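ABC transporter, substrate binding protein (Agrobacterium tumefaciens, PDB 3C9H) probably binds a solute in the periplasm for an ABC transporter, and binds magnesium. Local coordinates at residues 34-46 against 80-94. Residues are numbered along the deposited sequence; the frame is centred on the assembly and turned at random.
With MG (magnesium ion), chain C; CIT (citric acid), chain D.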
loop_
_atom_site.group_PDB
_atom_site.type_symbol
_atom_site.label_atom_id
_atom_site.label_comp_id
_atom_site.label_asym_id
_atom_site.label_seq_id
_atom_site.Cartn_x
_atom_site.Cartn_y
_atom_site.Cartn_z
ATOM N N GLN A 34 -0.798 -11.014 27.654
ATOM C CA GLN A 34 -0.987 -11.482 26.273
ATOM C C GLN A 34 -0.663 -10.367 25.277
ATOM O O GLN A 34 -1.303 -9.313 25.297
ATOM C CB GLN A 34 -2.409 -11.997 26.057
ATOM C CG GLN A 34 -2.590 -13.514 26.247
ATOM C CD GLN A 34 -3.824 -14.047 25.515
ATOM O OE1 GLN A 34 -4.970 -13.793 25.917
ATOM N NE2 GLN A 34 -3.596 -14.779 24.423
ATOM N N THR A 35 0.356 -10.589 24.453
ATOM C CA THR A 35 0.801 -9.613 23.482
ATOM C C THR A 35 0.527 -10.106 22.048
ATOM O O THR A 35 0.952 -11.197 21.639
ATOM C CB THR A 35 2.298 -9.276 23.699
ATOM O OG1 THR A 35 2.487 -8.842 25.061
ATOM C CG2 THR A 35 2.790 -8.180 22.761
ATOM N N LEU A 36 -0.220 -9.293 21.315
ATOM C CA LEU A 36 -0.404 -9.435 19.864
ATOM C C LEU A 36 0.821 -8.895 19.137
ATOM O O LEU A 36 1.257 -7.753 19.361
ATOM C CB LEU A 36 -1.644 -8.647 19.415
ATOM C CG LEU A 36 -1.888 -8.539 17.916
ATOM C CD1 LEU A 36 -2.410 -9.893 17.347
ATOM C CD2 LEU A 36 -2.811 -7.385 17.623
ATOM N N VAL A 37 1.378 -9.701 18.256
ATOM C CA VAL A 37 2.493 -9.273 17.448
ATOM C C VAL A 37 1.996 -9.051 16.010
ATOM O O VAL A 37 1.414 -9.949 15.407
ATOM C CB VAL A 37 3.654 -10.268 17.465
ATOM C CG1 VAL A 37 4.754 -9.801 16.535
ATOM C CG2 VAL A 37 4.208 -10.418 18.930
ATOM N N VAL A 38 2.254 -7.863 15.481
ATOM C CA VAL A 38 1.821 -7.470 14.124
ATOM C C VAL A 38 3.040 -7.113 13.272
ATOM O O VAL A 38 3.859 -6.292 13.685
ATOM C CB VAL A 38 0.832 -6.243 14.200
ATOM C CG1 VAL A 38 0.392 -5.789 12.808
ATOM C CG2 VAL A 38 -0.366 -6.542 15.136
ATOM N N TYR A 39 3.197 -7.732 12.099
ATOM C CA TYR A 39 4.081 -7.189 11.056
ATOM C C TYR A 39 3.236 -6.457 10.020
ATOM O O TYR A 39 2.386 -7.070 9.367
ATOM C CB TYR A 39 4.900 -8.244 10.336
ATOM C CG TYR A 39 5.752 -9.132 11.220
ATOM C CD1 TYR A 39 6.000 -8.823 12.556
ATOM C CD2 TYR A 39 6.313 -10.311 10.688
ATOM C CE1 TYR A 39 6.787 -9.678 13.337
ATOM C CE2 TYR A 39 7.050 -11.147 11.444
ATOM C CZ TYR A 39 7.306 -10.827 12.771
ATOM O OH TYR A 39 8.075 -11.694 13.514
ATOM N N SER A 40 3.472 -5.160 9.879
ATOM C CA SER A 40 2.646 -4.284 9.028
ATOM C C SER A 40 3.425 -3.234 8.277
ATOM O O SER A 40 4.450 -2.729 8.719
ATOM C CB SER A 40 1.562 -3.639 9.871
ATOM O OG SER A 40 0.814 -2.673 9.164
ATOM N N SER A 41 2.956 -2.917 7.084
ATOM C CA SER A 41 3.576 -1.876 6.308
ATOM C C SER A 41 2.863 -0.547 6.492
ATOM O O SER A 41 3.307 0.436 5.932
ATOM C CB SER A 41 3.634 -2.245 4.833
ATOM O OG SER A 41 2.339 -2.278 4.230
ATOM N N LEU A 42 1.755 -0.536 7.234
ATOM C CA LEU A 42 0.995 0.678 7.477
ATOM C C LEU A 42 1.811 1.552 8.428
ATOM O O LEU A 42 2.106 1.151 9.566
ATOM C CB LEU A 42 -0.404 0.380 8.022
ATOM C CG LEU A 42 -1.312 1.606 8.326
ATOM C CD1 LEU A 42 -1.581 2.487 7.102
ATOM C CD2 LEU A 42 -2.625 1.218 8.943
ATOM N N ASP A 43 2.201 2.734 7.955
ATOM C CA ASP A 43 3.062 3.629 8.750
ATOM C C ASP A 43 2.452 3.824 10.141
ATOM O O ASP A 43 1.257 4.170 10.274
ATOM C CB ASP A 43 3.231 4.993 8.080
ATOM C CG ASP A 43 4.043 4.929 6.787
ATOM O OD1 ASP A 43 4.343 3.831 6.279
ATOM O OD2 ASP A 43 4.392 6.006 6.272
ATOM N N GLU A 44 3.279 3.612 11.164
ATOM C CA GLU A 44 2.804 3.543 12.550
ATOM C C GLU A 44 1.926 4.701 13.007
ATOM O O GLU A 44 0.919 4.452 13.654
ATOM C CB GLU A 44 3.957 3.296 13.516
ATOM C CG GLU A 44 3.507 3.013 14.952
ATOM C CD GLU A 44 3.394 4.256 15.814
ATOM O OE1 GLU A 44 3.731 5.362 15.319
ATOM O OE2 GLU A 44 2.993 4.107 17.003
ATOM N N PRO A 45 2.278 5.964 12.683
ATOM C CA PRO A 45 1.393 7.042 13.152
ATOM C C PRO A 45 -0.006 6.991 12.586
ATOM O O PRO A 45 -0.942 7.350 13.281
ATOM C CB PRO A 45 2.146 8.322 12.774
ATOM C CG PRO A 45 3.576 7.882 12.628
ATOM C CD PRO A 45 3.480 6.508 12.023
ATOM N N LEU A 46 -0.167 6.499 11.358
ATOM C CA LEU A 46 -1.503 6.302 10.802
ATOM C C LEU A 46 -2.196 5.059 11.393
ATOM O O LEU A 46 -3.438 4.971 11.453
ATOM C CB LEU A 46 -1.391 6.203 9.274
ATOM C CG LEU A 46 -2.380 6.878 8.331
ATOM C CD1 LEU A 46 -2.896 8.240 8.798
ATOM C CD2 LEU A 46 -1.717 6.945 6.945
ATOM N N GLU A 80 11.242 -17.130 9.432
ATOM C CA GLU A 80 10.871 -17.557 10.765
ATOM C C GLU A 80 10.095 -18.867 10.729
ATOM O O GLU A 80 10.387 -19.776 11.491
ATOM C CB GLU A 80 10.089 -16.472 11.513
ATOM C CG GLU A 80 10.983 -15.296 11.914
ATOM C CD GLU A 80 10.240 -14.065 12.445
ATOM O OE1 GLU A 80 8.998 -13.951 12.292
ATOM O OE2 GLU A 80 10.930 -13.181 13.027
ATOM N N THR A 81 9.137 -18.968 9.819
ATOM C CA THR A 81 8.344 -20.170 9.687
ATOM C C THR A 81 9.254 -21.346 9.301
ATOM O O THR A 81 9.206 -22.381 9.942
ATOM C CB THR A 81 7.215 -20.014 8.646
ATOM O OG1 THR A 81 6.369 -18.911 9.014
ATOM C CG2 THR A 81 6.358 -21.306 8.579
ATOM N N ASP A 82 10.094 -21.160 8.292
ATOM C CA ASP A 82 10.990 -22.217 7.813
ATOM C C ASP A 82 11.931 -22.703 8.927
ATOM O O ASP A 82 12.291 -23.893 8.978
ATOM C CB ASP A 82 11.830 -21.741 6.618
ATOM C CG ASP A 82 11.039 -21.656 5.306
ATOM O OD1 ASP A 82 9.867 -22.100 5.220
ATOM O OD2 ASP A 82 11.612 -21.120 4.338
ATOM N N ALA A 83 12.331 -21.786 9.791
ATOM C CA ALA A 83 13.224 -22.070 10.920
ATOM C C ALA A 83 12.586 -22.874 12.062
ATOM O O ALA A 83 13.272 -23.257 13.002
ATOM C CB ALA A 83 13.791 -20.765 11.461
ATOM N N GLY A 84 11.283 -23.124 11.993
ATOM C CA GLY A 84 10.567 -23.819 13.052
ATOM C C GLY A 84 10.226 -22.906 14.213
ATOM O O GLY A 84 9.833 -23.372 15.293
ATOM N N LYS A 85 10.380 -21.602 14.002
ATOM C CA LYS A 85 10.086 -20.612 15.031
ATOM C C LYS A 85 8.663 -20.093 14.895
ATOM O O LYS A 85 7.995 -20.299 13.882
ATOM C CB LYS A 85 11.038 -19.427 14.909
ATOM C CG LYS A 85 12.486 -19.738 15.186
ATOM C CD LYS A 85 13.341 -18.481 15.038
ATOM C CE LYS A 85 13.613 -18.102 13.565
ATOM N NZ LYS A 85 14.055 -16.678 13.368
ATOM N N LYS A 86 8.204 -19.384 15.911
ATOM C CA LYS A 86 6.971 -18.650 15.772
ATOM C C LYS A 86 7.199 -17.328 15.009
ATOM O O LYS A 86 8.329 -16.854 14.823
ATOM C CB LYS A 86 6.268 -18.503 17.138
ATOM C CG LYS A 86 5.761 -19.899 17.709
ATOM C CD LYS A 86 4.633 -20.526 16.843
ATOM C CE LYS A 86 4.469 -22.037 16.958
ATOM N NZ LYS A 86 3.885 -22.611 15.677
ATOM N N THR A 87 6.112 -16.758 14.521
ATOM C CA THR A 87 6.178 -15.539 13.733
ATOM C C THR A 87 5.034 -14.626 14.186
ATOM O O THR A 87 4.409 -14.876 15.212
ATOM C CB THR A 87 6.193 -15.873 12.192
ATOM O OG1 THR A 87 6.598 -14.733 11.426
ATOM C CG2 THR A 87 4.834 -16.364 11.663
ATOM N N ALA A 88 4.767 -13.573 13.430
ATOM C CA ALA A 88 3.698 -12.619 13.760
ATOM C C ALA A 88 2.342 -13.317 13.858
ATOM O O ALA A 88 2.107 -14.374 13.247
ATOM C CB ALA A 88 3.633 -11.515 12.694
ATOM N N ASP A 89 1.439 -12.694 14.605
ATOM C CA ASP A 89 0.080 -13.169 14.726
ATOM C C ASP A 89 -0.827 -12.612 13.608
ATOM O O ASP A 89 -1.898 -13.181 13.334
ATOM C CB ASP A 89 -0.455 -12.763 16.091
ATOM C CG ASP A 89 0.421 -13.280 17.235
ATOM O OD1 ASP A 89 0.859 -14.432 17.136
ATOM O OD2 ASP A 89 0.693 -12.549 18.207
ATOM N N PHE A 90 -0.407 -11.485 13.023
ATOM C CA PHE A 90 -1.105 -10.776 11.941
ATOM C C PHE A 90 -0.086 -10.112 11.016
ATOM O O PHE A 90 0.849 -9.438 11.485
ATOM C CB PHE A 90 -2.076 -9.728 12.515
ATOM C CG PHE A 90 -3.017 -9.133 11.492
ATOM C CD1 PHE A 90 -3.927 -9.914 10.802
ATOM C CD2 PHE A 90 -2.995 -7.790 11.229
ATOM C CE1 PHE A 90 -4.777 -9.331 9.849
ATOM C CE2 PHE A 90 -3.849 -7.208 10.292
ATOM C CZ PHE A 90 -4.737 -7.996 9.602
ATOM N N ALA A 91 -0.248 -10.336 9.706
ATOM C CA ALA A 91 0.570 -9.735 8.687
ATOM C C ALA A 91 -0.332 -8.856 7.864
ATOM O O ALA A 91 -1.370 -9.310 7.361
ATOM C CB ALA A 91 1.231 -10.802 7.799
ATOM N N PHE A 92 0.052 -7.609 7.700
ATOM C CA PHE A 92 -0.775 -6.614 7.007
ATOM C C PHE A 92 0.089 -5.836 6.020
ATOM O O PHE A 92 0.991 -5.076 6.432
ATOM C CB PHE A 92 -1.404 -5.705 8.064
ATOM C CG PHE A 92 -2.443 -4.728 7.515
ATOM C CD1 PHE A 92 -3.523 -5.179 6.804
ATOM C CD2 PHE A 92 -2.353 -3.365 7.802
ATOM C CE1 PHE A 92 -4.480 -4.309 6.321
ATOM C CE2 PHE A 92 -3.323 -2.491 7.332
ATOM C CZ PHE A 92 -4.382 -2.984 6.585
ATOM N N SER A 93 -0.171 -6.019 4.718
ATOM C CA SER A 93 0.731 -5.561 3.673
ATOM C C SER A 93 0.013 -5.087 2.426
ATOM O O SER A 93 -0.979 -5.691 1.989
ATOM C CB SER A 93 1.662 -6.704 3.288
ATOM O OG SER A 93 2.537 -6.332 2.250
ATOM N N SER A 94 0.560 -4.022 1.857
ATOM C CA SER A 94 0.122 -3.463 0.611
ATOM C C SER A 94 0.732 -4.211 -0.582
ATOM O O SER A 94 0.334 -3.964 -1.726
ATOM C CB SER A 94 0.452 -1.983 0.542
ATOM O OG SER A 94 1.809 -1.763 0.849
HETATM MG MG MG C . 4.842 1.890 5.107
HETATM C C1 CIT D . 3.027 0.985 2.649
HETATM O O1 CIT D . 2.066 0.177 2.786
HETATM O O2 CIT D . 3.090 2.014 3.354
HETATM C C2 CIT D . 4.088 0.748 1.608
HETATM C C3 CIT D . 5.503 1.161 2.054
HETATM O O7 CIT D . 5.791 0.606 3.373
HETATM C C4 CIT D . 6.555 0.638 1.081
HETATM C C5 CIT D . 6.635 -0.855 1.049
HETATM O O3 CIT D . 6.682 -1.487 -0.054
HETATM O O4 CIT D . 6.715 -1.420 2.150
HETATM C C6 CIT D . 5.661 2.689 2.132
HETATM O O5 CIT D . 5.973 3.278 3.202
HETATM O O6 CIT D . 5.467 3.394 1.135
HETATM O O HOH W 1 1.954 -13.269 20.252
HETATM O O HOH W 2 -0.255 -2.550 5.088
HETATM O O HOH W 3 6.479 1.428 6.624
#
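The Tyr39 ring lies against the Ala88 methyl, in the loop leading into strand 90-93. From CB its ring turns beside its own backbone N (chi1 -55°), which brings it over Ala88. Ala88 CB sits over the ring centre, 3.4 Å from the centroid of the Tyr39 ring, a CH-pi contact. CG is the ring atom closest to that methyl. Farther out, Tyr39 CE2 passes Thr87 OG1 at 3.6 Å. At the tip, Tyr39 OH donates to Glu80 OE1 (2.7 Å), which lies in the ring plane and uses its syn lone pair. The same oxygen accepts from Thr87 OG1, and Arg76 NE forms a salt bridge with Glu80 OE2, so three partners grip the carboxylate, two of them on OE1.

The strands run parallel. Tyr39 N donates a hydrogen bond to Phe90 O at 3.0 Å, and Phe92 N to Tyr39 O at 2.9 Å. At the start of the pairing, Asp89 OD2 takes the N-H of Val37 (2.9 Å) on its anti side, 31° out of the carboxylate plane, while Asp89 OD1 accepts from Asn273. Past the C-terminal strand ends, Ser41 OG and Ser94 OG donate to a citrate, and Ser41 O and Asp43 OD1 bind magnesium, consistent with a ligand-binding cleft.

Strand 35-40 lies between strands 62-67 and 90-93. Helix 274-285 covers Leu36 and Phe90, and helix 70-82 packs against Ala91 on the other face, as in a periplasmic binding protein lobe.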